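Local coordinates for protein glutamate--cysteine ligase GshA (Methylobacillus flagellatus KT, PDB 3K1T) that probably acts as a ligase that couples glutamate to cysteine to form gamma-glutamylcysteine, the precursor of glutathione, at residues A[15-18]-A[19-23]; A[34-37]-A[38-42]; A[266-269]-A[270-274]; A[346-350]-A[351-355]. All coordinates share one frame; numbering follows the deposited sequence. Where two conformers were deposited one is given.

Contact 1 of 4, residues A[15-18]-A[19-23]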
loop_
_atom_site.group_PDB
_atom_site.type_symbol
_atom_site.label_atom_id
_atom_site.label_comp_id
_atom_site.label_asym_id
_atom_site.label_seq_id
_atom_site.Cartn_x
_atom_site.Cartn_y
_atom_site.Cartn_z
ATOM N N LEU A 15 13.161 -25.555 8.133
ATOM C CA LEU A 15 12.941 -24.176 7.734
ATOM C C LEU A 15 13.198 -24.038 6.233
ATOM O O LEU A 15 12.426 -23.390 5.498
ATOM C CB LEU A 15 13.854 -23.230 8.529
ATOM C CG LEU A 15 13.955 -21.761 8.082
ATOM C CD1 LEU A 15 12.579 -21.058 8.337
ATOM C CD2 LEU A 15 15.128 -21.013 8.766
ATOM N N LEU A 16 14.308 -24.611 5.766
ATOM C CA LEU A 16 14.645 -24.477 4.343
ATOM C C LEU A 16 13.626 -25.231 3.471
ATOM O O LEU A 16 13.309 -24.781 2.380
ATOM C CB LEU A 16 16.126 -24.880 4.051
ATOM C CG LEU A 16 17.129 -23.686 4.156
ATOM C CD1 LEU A 16 17.183 -23.102 5.582
ATOM C CD2 LEU A 16 18.553 -24.052 3.761
ATOM N N THR A 17 13.097 -26.352 3.952
ATOM C CA THR A 17 12.043 -27.067 3.240
ATOM C C THR A 17 10.787 -26.185 3.122
ATOM O O THR A 17 10.179 -26.087 2.068
ATOM C CB THR A 17 11.678 -28.390 3.938
ATOM O OG1 THR A 17 12.837 -29.234 3.970
ATOM C CG2 THR A 17 10.503 -29.112 3.203
ATOM N N LEU A 18 10.371 -25.602 4.228
ATOM C CA LEU A 18 9.260 -24.633 4.197
ATOM C C LEU A 18 9.497 -23.509 3.210
ATOM O O LEU A 18 8.608 -23.197 2.388
ATOM C CB LEU A 18 9.013 -24.084 5.583
ATOM C CG LEU A 18 8.004 -22.924 5.706
ATOM C CD1 LEU A 18 6.614 -23.313 5.243
ATOM C CD2 LEU A 18 7.980 -22.416 7.158
ATOM N N GLU A 19 10.667 -22.869 3.294
ATOM C CA GLU A 19 11.003 -21.790 2.366
ATOM C C GLU A 19 10.921 -22.243 0.902
ATOM O O GLU A 19 10.349 -21.528 0.076
ATOM C CB GLU A 19 12.380 -21.204 2.675
ATOM C CG GLU A 19 12.400 -20.393 3.953
ATOM C CD GLU A 19 13.803 -20.109 4.514
ATOM O OE1 GLU A 19 14.727 -20.908 4.267
ATOM O OE2 GLU A 19 13.956 -19.068 5.228
ATOM N N LYS A 20 11.471 -23.419 0.598
ATOM C CA LYS A 20 11.389 -23.966 -0.753
ATOM C C LYS A 20 9.940 -24.181 -1.199
ATOM O O LYS A 20 9.602 -23.846 -2.328
ATOM C CB LYS A 20 12.161 -25.291 -0.882
ATOM C CG LYS A 20 13.654 -25.105 -0.780
ATOM C CD LYS A 20 14.445 -26.382 -1.107
ATOM C CE LYS A 20 14.684 -27.271 0.088
ATOM N NZ LYS A 20 15.740 -28.295 -0.338
ATOM N N ARG A 21 9.098 -24.738 -0.328
ATOM C CA ARG A 21 7.687 -24.939 -0.679
ATOM C C ARG A 21 6.986 -23.596 -0.965
ATOM O O ARG A 21 6.215 -23.490 -1.935
ATOM C CB ARG A 21 6.947 -25.716 0.429
ATOM C CG ARG A 21 7.415 -27.173 0.616
ATOM C CD ARG A 21 7.060 -28.137 -0.532
ATOM N NE ARG A 21 7.429 -29.478 -0.079
ATOM C CZ ARG A 21 8.679 -29.965 -0.058
ATOM N NH1 ARG A 21 9.702 -29.245 -0.517
ATOM N NH2 ARG A 21 8.926 -31.176 0.444
ATOM N N LEU A 22 7.251 -22.569 -0.137
ATOM C CA LEU A 22 6.641 -21.242 -0.330
ATOM C C LEU A 22 7.094 -20.625 -1.660
ATOM O O LEU A 22 6.284 -20.050 -2.411
ATOM C CB LEU A 22 6.978 -20.280 0.826
ATOM C CG LEU A 22 6.534 -20.665 2.235
ATOM C CD1 LEU A 22 7.128 -19.619 3.251
ATOM C CD2 LEU A 22 4.992 -20.764 2.332
ATOM N N LEU A 23 8.385 -20.756 -1.953
ATOM C CA LEU A 23 8.955 -20.137 -3.155
ATOM C C LEU A 23 8.638 -20.936 -4.434
ATOM O O LEU A 23 8.817 -20.430 -5.520
ATOM C CB LEU A 23 10.442 -19.939 -3.014
ATOM C CG LEU A 23 10.836 -19.058 -1.816
ATOM C CD1 LEU A 23 12.352 -19.104 -1.601
ATOM C CD2 LEU A 23 10.330 -17.602 -1.939
#
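Successive turns of helix 13-23 meet here as E19 folds back on L15 and L16, R21 on T17 and L22 on L18. Four backbone bonds of the alpha-helical i to i+4 pattern hold the turns, the straightest running from E19 N to L15 O (2.9 Å, 170° at the hydrogen).

CG of E19 lies beside the backbone N with chi1 -71°, and from there the extended chain runs back along the preceding turn, bringing its carboxylate against L15 and L16, OE2 beside the one and OE1 beside the other. OE2 lies 3.9 Å from CG of L15, while OE1 is 3.5 Å from CD1 of L16, so both oxygens have an apolar neighbour within the helix. An alanine here would remove the carboxylate and would probably leave a gap beside L15 and L16.

In one of the two deposited conformers of R21, a bend at chi2 (-69°) turns the guanidinium back over T17, whose CG2 sits over one face, offset toward the rim, 3.8 Å from NH2. R21 NE bonds to D227 O, and T17 OG1 to G13 O one turn earlier. On another side of the helix, L18 CD1 approaches L22 CG at 4.0 Å, an apolar contact of one methyl with the branch carbon of the next leucine.

Those two leucines face helix 210-226, where L18 reaches I226 and L22 packs on F222 and I226. L22 also meets A404 and V407 of helix 398-421, and E19 touches R401 of that helix while OE2 comes close to D396 OD1, a like charge.

Contact 2 of 4, residues A[34-37]-A[38-42]. With GOL (glycerol), chain L.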
loop_
_atom_site.group_PDB
_atom_site.type_symbol
_atom_site.label_atom_id
_atom_site.label_comp_id
_atom_site.label_asym_id
_atom_site.label_seq_id
_atom_site.Cartn_x
_atom_site.Cartn_y
_atom_site.Cartn_z
ATOM N N ARG A 34 -5.897 -14.111 -1.148
ATOM C CA ARG A 34 -6.960 -13.239 -1.675
ATOM C C ARG A 34 -8.344 -13.880 -1.571
ATOM O O ARG A 34 -9.296 -13.176 -1.181
ATOM C CB ARG A 34 -6.692 -12.777 -3.110
ATOM C CG ARG A 34 -5.694 -11.617 -3.141
ATOM C CD ARG A 34 -5.579 -11.053 -4.558
ATOM N NE ARG A 34 -4.764 -11.837 -5.456
ATOM C CZ ARG A 34 -3.447 -11.627 -5.620
ATOM N NH1 ARG A 34 -2.803 -10.679 -4.936
ATOM N NH2 ARG A 34 -2.799 -12.370 -6.458
ATOM N N SER A 35 -8.470 -15.182 -1.882
ATOM C CA SER A 35 -9.744 -15.861 -1.685
ATOM C C SER A 35 -10.184 -15.804 -0.213
ATOM O O SER A 35 -11.366 -15.587 0.062
ATOM C CB SER A 35 -9.694 -17.320 -2.141
ATOM O OG SER A 35 -9.382 -17.334 -3.506
ATOM N N GLN A 36 -9.240 -15.983 0.719
ATOM C CA GLN A 36 -9.589 -15.943 2.147
ATOM C C GLN A 36 -10.083 -14.577 2.608
ATOM O O GLN A 36 -11.099 -14.475 3.326
ATOM C CB GLN A 36 -8.437 -16.434 3.044
ATOM C CG GLN A 36 -7.886 -17.825 2.651
ATOM C CD GLN A 36 -8.953 -18.859 2.533
ATOM O OE1 GLN A 36 -9.712 -19.068 3.462
ATOM N NE2 GLN A 36 -9.036 -19.499 1.369
ATOM N N TRP A 37 -9.401 -13.518 2.189
ATOM C CA TRP A 37 -9.777 -12.168 2.611
ATOM C C TRP A 37 -11.139 -11.764 2.007
ATOM O O TRP A 37 -11.879 -11.028 2.664
ATOM C CB TRP A 37 -8.724 -11.112 2.249
ATOM C CG TRP A 37 -7.300 -11.452 2.685
ATOM C CD1 TRP A 37 -6.185 -11.467 1.899
ATOM C CD2 TRP A 37 -6.870 -11.801 3.993
ATOM N NE1 TRP A 37 -5.105 -11.849 2.635
ATOM C CE2 TRP A 37 -5.489 -12.065 3.921
ATOM C CE3 TRP A 37 -7.523 -11.980 5.207
ATOM C CZ2 TRP A 37 -4.747 -12.453 5.024
ATOM C CZ3 TRP A 37 -6.762 -12.329 6.331
ATOM C CH2 TRP A 37 -5.402 -12.584 6.210
ATOM N N GLN A 38 -11.489 -12.271 0.820
ATOM C CA GLN A 38 -12.813 -11.996 0.232
ATOM C C GLN A 38 -13.919 -12.569 1.106
ATOM O O GLN A 38 -14.997 -11.980 1.224
ATOM C CB GLN A 38 -12.972 -12.593 -1.179
ATOM C CG GLN A 38 -12.122 -11.935 -2.247
ATOM C CD GLN A 38 -12.256 -12.580 -3.637
ATOM O OE1 GLN A 38 -11.251 -12.965 -4.276
ATOM N NE2 GLN A 38 -13.491 -12.654 -4.130
ATOM N N GLU A 39 -13.664 -13.727 1.707
ATOM C CA GLU A 39 -14.622 -14.351 2.603
ATOM C C GLU A 39 -14.651 -13.742 4.007
ATOM O O GLU A 39 -15.738 -13.549 4.561
ATOM C CB GLU A 39 -14.343 -15.850 2.685
ATOM C CG GLU A 39 -15.199 -16.557 3.713
ATOM C CD GLU A 39 -15.264 -18.067 3.543
ATOM O OE1 GLU A 39 -14.497 -18.644 2.735
ATOM O OE2 GLU A 39 -16.111 -18.683 4.248
ATOM N N TYR A 40 -13.482 -13.420 4.580
ATOM C CA TYR A 40 -13.384 -13.047 5.991
ATOM C C TYR A 40 -13.054 -11.600 6.425
ATOM O O TYR A 40 -13.332 -11.231 7.561
ATOM C CB TYR A 40 -12.420 -14.000 6.691
ATOM C CG TYR A 40 -12.903 -15.428 6.727
ATOM C CD1 TYR A 40 -13.969 -15.816 7.559
ATOM C CD2 TYR A 40 -12.306 -16.395 5.939
ATOM C CE1 TYR A 40 -14.392 -17.136 7.607
ATOM C CE2 TYR A 40 -12.733 -17.688 5.963
ATOM C CZ TYR A 40 -13.768 -18.057 6.804
ATOM O OH TYR A 40 -14.133 -19.373 6.783
ATOM N N GLY A 41 -12.544 -10.821 5.489
ATOM C CA GLY A 41 -12.006 -9.504 5.773
ATOM C C GLY A 41 -10.730 -9.767 6.532
ATOM O O GLY A 41 -10.242 -10.912 6.541
ATOM N N ALA A 42 -10.243 -8.700 7.165
ATOM C CA ALA A 42 -9.067 -8.686 8.017
ATOM C C ALA A 42 -9.275 -7.563 9.045
ATOM O O ALA A 42 -10.020 -6.586 8.803
ATOM C CB ALA A 42 -7.764 -8.417 7.205
HETATM C C1 GOL L . -14.591 -9.396 3.541
HETATM O O1 GOL L . -14.272 -9.041 2.218
HETATM C C2 GOL L . -16.034 -9.065 3.910
HETATM O O2 GOL L . -16.881 -10.129 3.505
HETATM C C3 GOL L . -16.145 -8.793 5.419
HETATM O O3 GOL L . -16.193 -9.985 6.185
#
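W37 O receives G41 N at 2.9 Å, the final i to i+4 bond of helix 26-40, after which G41 turns the chain out of the helix with a positive phi of 71°. This is a helix C-terminus closed by a glycine. One turn back Q36 O takes Y40 N, also at 2.9 Å, whereas E39 N makes weak bonds to both S35 O and Q36 O.

Q36 and Y40 lie side by side and point the same way, the amide plane turned 37° from the phenol ring. A bend at chi2 (-52°) folds the Q36 chain so that OE1 comes 4.2 Å from Y40 CE2. Both polar ends look to a further glycerol, which hydrogen-bonds to Y40 OH and weakly to Q36 OE1. CG of E39 sits over the centre of one face of that ring.

W37 goes to a different side of the helix and stacks on the ring of H351 at the tip of the hairpin of strands 340-349 and 352-361, while R34 NH1 reaches across the dimer to A125 O of the second subunit. A glycerol, probably from the crystallisation liquor, sits at the helix end: its O1 lies 3.1 Å from W37 O and 3.2 Å from Q38 O.

The residues beyond the helix end have two deposited conformers. In one of them A42 CB approaches W37 CE3 at 4.1 Å, and G41 O, buried without a hydrogen-bonding partner, lies at the edge of the indole, 3.2 Å from CE3.

Contact 3 of 4, residues A[266-269]-A[270-274]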
loop_
_atom_site.group_PDB
_atom_site.type_symbol
_atom_site.label_atom_id
_atom_site.label_comp_id
_atom_site.label_asym_id
_atom_site.label_seq_id
_atom_site.Cartn_x
_atom_site.Cartn_y
_atom_site.Cartn_z
ATOM N N ARG A 266 8.182 -35.051 21.572
ATOM C CA ARG A 266 9.296 -35.967 21.440
ATOM C C ARG A 266 9.277 -36.742 20.124
ATOM O O ARG A 266 10.343 -36.904 19.524
ATOM C CB ARG A 266 9.347 -36.975 22.606
ATOM C CG ARG A 266 9.931 -36.424 23.853
ATOM C CD ARG A 266 10.410 -37.570 24.793
ATOM N NE ARG A 266 9.293 -38.394 25.246
ATOM C CZ ARG A 266 8.472 -38.101 26.266
ATOM N NH1 ARG A 266 8.620 -37.003 27.011
ATOM N NH2 ARG A 266 7.510 -38.961 26.563
ATOM N N ARG A 267 8.105 -37.218 19.673
ATOM C CA ARG A 267 8.011 -37.937 18.393
ATOM C C ARG A 267 8.484 -37.080 17.233
ATOM O O ARG A 267 9.236 -37.542 16.346
ATOM C CB ARG A 267 6.584 -38.376 18.085
ATOM C CG ARG A 267 6.111 -39.567 18.833
ATOM C CD ARG A 267 4.757 -40.004 18.310
ATOM N NE ARG A 267 4.796 -40.323 16.884
ATOM C CZ ARG A 267 3.736 -40.685 16.172
ATOM N NH1 ARG A 267 2.541 -40.779 16.738
ATOM N NH2 ARG A 267 3.871 -40.949 14.892
ATOM N N LYS A 268 8.022 -35.821 17.216
ATOM C CA LYS A 268 8.460 -34.904 16.164
ATOM C C LYS A 268 9.941 -34.542 16.256
ATOM O O LYS A 268 10.622 -34.455 15.211
ATOM C CB LYS A 268 7.548 -33.656 16.100
ATOM C CG LYS A 268 6.213 -33.907 15.418
ATOM C CD LYS A 268 6.384 -34.044 13.912
ATOM C CE LYS A 268 5.170 -34.522 13.177
ATOM N NZ LYS A 268 5.443 -34.816 11.733
ATOM N N TYR A 269 10.462 -34.372 17.471
ATOM C CA TYR A 269 11.877 -34.052 17.666
ATOM C C TYR A 269 12.747 -35.214 17.160
ATOM O O TYR A 269 13.773 -34.981 16.512
ATOM C CB TYR A 269 12.165 -33.684 19.132
ATOM C CG TYR A 269 11.791 -32.251 19.547
ATOM C CD1 TYR A 269 10.915 -31.473 18.811
ATOM C CD2 TYR A 269 12.339 -31.682 20.670
ATOM C CE1 TYR A 269 10.587 -30.177 19.213
ATOM C CE2 TYR A 269 12.033 -30.407 21.065
ATOM C CZ TYR A 269 11.165 -29.645 20.319
ATOM O OH TYR A 269 10.840 -28.357 20.716
ATOM N N ALA A 270 12.287 -36.447 17.377
ATOM C CA ALA A 270 12.991 -37.638 16.863
ATOM C C ALA A 270 12.967 -37.673 15.327
ATOM O O ALA A 270 14.012 -37.877 14.683
ATOM C CB ALA A 270 12.407 -38.935 17.470
ATOM N N GLU A 271 11.795 -37.424 14.751
ATOM C CA GLU A 271 11.632 -37.383 13.310
ATOM C C GLU A 271 12.643 -36.408 12.667
ATOM O O GLU A 271 13.226 -36.717 11.629
ATOM C CB GLU A 271 10.215 -36.973 12.943
ATOM C CG GLU A 271 9.961 -36.870 11.428
ATOM C CD GLU A 271 8.516 -36.564 11.053
ATOM O OE1 GLU A 271 7.643 -36.513 11.945
ATOM O OE2 GLU A 271 8.257 -36.390 9.839
ATOM N N TYR A 272 12.824 -35.241 13.270
ATOM C CA TYR A 272 13.631 -34.194 12.672
ATOM C C TYR A 272 15.058 -34.071 13.247
ATOM O O TYR A 272 15.791 -33.188 12.852
ATOM C CB TYR A 272 12.860 -32.869 12.746
ATOM C CG TYR A 272 11.694 -32.837 11.780
ATOM C CD1 TYR A 272 11.906 -32.758 10.396
ATOM C CD2 TYR A 272 10.390 -32.902 12.229
ATOM C CE1 TYR A 272 10.843 -32.719 9.488
ATOM C CE2 TYR A 272 9.318 -32.823 11.343
ATOM C CZ TYR A 272 9.555 -32.751 9.969
ATOM O OH TYR A 272 8.488 -32.708 9.114
ATOM N N GLY A 273 15.459 -34.978 14.137
ATOM C CA GLY A 273 16.818 -34.991 14.691
ATOM C C GLY A 273 17.133 -33.867 15.655
ATOM O O GLY A 273 18.290 -33.439 15.760
ATOM N N VAL A 274 16.094 -33.371 16.342
ATOM C CA VAL A 274 16.221 -32.265 17.265
ATOM C C VAL A 274 16.733 -32.766 18.614
ATOM O O VAL A 274 16.175 -33.699 19.176
ATOM C CB VAL A 274 14.834 -31.566 17.460
ATOM C CG1 VAL A 274 14.903 -30.496 18.518
ATOM C CG2 VAL A 274 14.311 -31.008 16.110
#
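Backbone bonds tie A270, E271 and Y272 to R266, R267 and K268 in the closing turns of helix 251-272, and a Schellman motif ends it. There G273 takes positive phi, its N bonds to A270 O, and V274 N returns to Y269 O at 2.8 Å.

The apolar contact belongs to the same motif. As the chain reverses, V274 crosses Y269 and sets CG1 over one ring face in a CH-pi contact, 3.7 Å from the centroid and 19° off the normal. CG1 stands anti to the V274 backbone N (chi1 174°), which directs it onto the phenol near CD2. F55 meets the Y269 ring edge-to-face and also touches V274.

The ionic contact pairs K268 with E271, side by side. K268 NZ meets E271 OE1 at 2.8 Å on the syn side, 27° out of the carboxylate plane. NZ also forms a salt bridge to D229 OD2, the atom bonded by Y272 OH. A methionine in its place would probably leave E271 and D229 without their shared positive partner.

One ammonium group thus serves two carboxylates and would be expected to ease their mutual repulsion, linking the helix end to the loop that carries D229.

Contact 4 of 4, residues A[346-350]-A[351-355]. With SO4 (sulfate ion), chain B.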
loop_
_atom_site.group_PDB
_atom_site.type_symbol
_atom_site.label_atom_id
_atom_site.label_comp_id
_atom_site.label_asym_id
_atom_site.label_seq_id
_atom_site.Cartn_x
_atom_site.Cartn_y
_atom_site.Cartn_z
ATOM N N ILE A 346 5.790 -9.227 13.541
ATOM C CA ILE A 346 5.376 -8.807 12.225
ATOM C C ILE A 346 4.104 -7.948 12.352
ATOM O O ILE A 346 3.119 -8.390 12.963
ATOM C CB ILE A 346 5.063 -10.035 11.307
ATOM C CG1 ILE A 346 6.205 -11.077 11.304
ATOM C CG2 ILE A 346 4.664 -9.544 9.868
ATOM C CD1 ILE A 346 7.499 -10.568 11.055
ATOM N N TYR A 347 4.137 -6.744 11.789
ATOM C CA TYR A 347 3.008 -5.788 11.800
ATOM C C TYR A 347 2.220 -5.816 10.479
ATOM O O TYR A 347 2.810 -5.818 9.369
ATOM C CB TYR A 347 3.532 -4.361 12.062
ATOM C CG TYR A 347 3.602 -4.019 13.519
ATOM C CD1 TYR A 347 4.280 -4.856 14.427
ATOM C CD2 TYR A 347 2.961 -2.895 14.020
ATOM C CE1 TYR A 347 4.305 -4.566 15.776
ATOM C CE2 TYR A 347 3.002 -2.580 15.372
ATOM C CZ TYR A 347 3.654 -3.432 16.249
ATOM O OH TYR A 347 3.641 -3.157 17.591
HETATM N N MSE A 348 0.898 -5.800 10.608
HETATM C CA MSE A 348 -0.035 -5.760 9.512
HETATM C C MSE A 348 -1.071 -4.682 9.725
HETATM O O MSE A 348 -1.454 -4.410 10.865
HETATM C CB MSE A 348 -0.709 -7.115 9.326
HETATM C CG MSE A 348 0.296 -8.154 8.733
HETATM SE SE MSE A 348 -0.085 -9.982 9.290
HETATM C CE MSE A 348 0.241 -9.741 11.187
HETATM N N MSE A 349 -1.483 -4.053 8.631
HETATM C CA MSE A 349 -2.676 -3.205 8.590
HETATM C C MSE A 349 -3.543 -3.684 7.438
HETATM O O MSE A 349 -3.028 -4.021 6.352
HETATM C CB MSE A 349 -2.281 -1.725 8.476
HETATM C CG MSE A 349 -1.391 -1.316 9.626
HETATM SE SE MSE A 349 -1.134 0.647 9.702
HETATM C CE MSE A 349 -2.789 0.987 10.640
ATOM N N ASP A 350 -4.840 -3.815 7.682
ATOM C CA ASP A 350 -5.704 -4.611 6.791
ATOM C C ASP A 350 -4.978 -5.961 6.615
ATOM O O ASP A 350 -4.393 -6.472 7.594
ATOM C CB ASP A 350 -6.019 -3.892 5.459
ATOM C CG ASP A 350 -7.062 -4.641 4.620
ATOM O OD1 ASP A 350 -8.114 -4.939 5.153
ATOM O OD2 ASP A 350 -6.824 -4.968 3.461
ATOM N N HIS A 351 -4.938 -6.543 5.414
ATOM C CA HIS A 351 -4.246 -7.847 5.281
ATOM C C HIS A 351 -2.828 -7.706 4.701
ATOM O O HIS A 351 -2.305 -8.655 4.113
ATOM C CB HIS A 351 -5.086 -8.837 4.472
ATOM C CG HIS A 351 -5.506 -8.343 3.108
ATOM N ND1 HIS A 351 -6.822 -8.037 2.799
ATOM C CD2 HIS A 351 -4.788 -8.117 1.978
ATOM C CE1 HIS A 351 -6.888 -7.658 1.529
ATOM N NE2 HIS A 351 -5.673 -7.706 1.006
ATOM N N PHE A 352 -2.205 -6.540 4.858
ATOM C CA PHE A 352 -0.883 -6.262 4.288
ATOM C C PHE A 352 0.178 -6.215 5.371
ATOM O O PHE A 352 -0.008 -5.576 6.425
ATOM C CB PHE A 352 -0.901 -4.942 3.518
ATOM C CG PHE A 352 -1.781 -4.988 2.315
ATOM C CD1 PHE A 352 -1.458 -5.841 1.248
ATOM C CD2 PHE A 352 -2.923 -4.274 2.257
ATOM C CE1 PHE A 352 -2.279 -5.905 0.124
ATOM C CE2 PHE A 352 -3.775 -4.369 1.139
ATOM C CZ PHE A 352 -3.449 -5.202 0.093
ATOM N N VAL A 353 1.302 -6.872 5.107
ATOM C CA VAL A 353 2.453 -6.771 6.001
ATOM C C VAL A 353 3.161 -5.434 5.792
ATOM O O VAL A 353 3.575 -5.110 4.669
ATOM C CB VAL A 353 3.432 -7.931 5.785
ATOM C CG1 VAL A 353 4.656 -7.767 6.692
ATOM C CG2 VAL A 353 2.710 -9.319 5.950
ATOM N N VAL A 354 3.306 -4.644 6.857
ATOM C CA VAL A 354 3.907 -3.315 6.748
ATOM C C VAL A 354 5.328 -3.201 7.298
ATOM O O VAL A 354 6.046 -2.231 6.997
ATOM C CB VAL A 354 3.000 -2.213 7.348
ATOM C CG1 VAL A 354 1.671 -2.207 6.581
ATOM C CG2 VAL A 354 2.814 -2.371 8.898
ATOM N N GLY A 355 5.762 -4.218 8.036
ATOM C CA GLY A 355 7.088 -4.197 8.651
ATOM C C GLY A 355 7.068 -4.943 9.967
ATOM O O GLY A 355 6.299 -5.878 10.146
HETATM S S SO4 B . 3.054 -5.612 20.282
HETATM O O1 SO4 B . 4.482 -5.539 20.490
HETATM O O2 SO4 B . 3.003 -5.338 18.880
HETATM O O3 SO4 B . 2.528 -6.930 20.553
HETATM O O4 SO4 B . 2.349 -4.580 21.075
HETATM O O HOH W 1 -9.186 -7.764 4.158
#
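H351 and D350 form the tip of a beta hairpin, the two central residues of a type II' turn from M349 to F352. The H351 side chain leaves the turn with CG between the backbone N and the carbonyl carbon (chi1 55°), the crowded position. Its CB lies 3.6 Å from D350 C. Beyond it the imidazole runs alongside the aspartate, with OD2 of D350 over one face and offset toward the rim. The carboxylate and ring planes are 47° apart, and although ND1 lies 3.1 Å from D350 OD2, the angle is poor and the pair is a face contact, not a hydrogen bond. ND1 instead meets a water at its edge (2.7 Å), and the same water donates to D350 OD1. CD2 rests over the ring of F352, and the tip atom NE2 bonds to E89 OE2 of the second subunit.

Behind the turn, M349, like M348 a selenomethionine, and F352 form a hydrogen-bonded pair, F352 N reaching M349 O at 3.0 Å. A beta bulge at V354 then shifts the register by one, with V354 N on Y347 O and Y347 N on G355 O. I346 CG2 and V353 CG1 cross at 3.6 Å.

Y347 OH makes a weak bond to a sulfate that S47 and R359 also hold. Helix 398-421 packs on M348 and V353 through R410, helix 77-91 meets M349 and V354, with K90 bridging to D350 OD2, and strand 45-52 pairs with strand 340-349.

In the fold
Along the chain the four contacts come in series. Contacts 1 and 2 lie on consecutive helices, 13-23 and 26-40, with centres about 24 Å apart and nearest atoms about 13 Å apart. Contact 3 closes helix 251-272, later in the chain, its centre about 19 Å from that of contact 1 (nearest atoms about 7 Å) and about 35 Å from that of contact 2. Contact 4 turns the hairpin of the seven-stranded antiparallel sheet. Only contacts 2 and 4 touch, W37 CE2 lying 3.3 Å from H351 CB, and both reach the second subunit, placing this helix end and hairpin tip at the dimer interface. Helix 398-421 packs against contacts 1, 2 and 4, joining these separate parts.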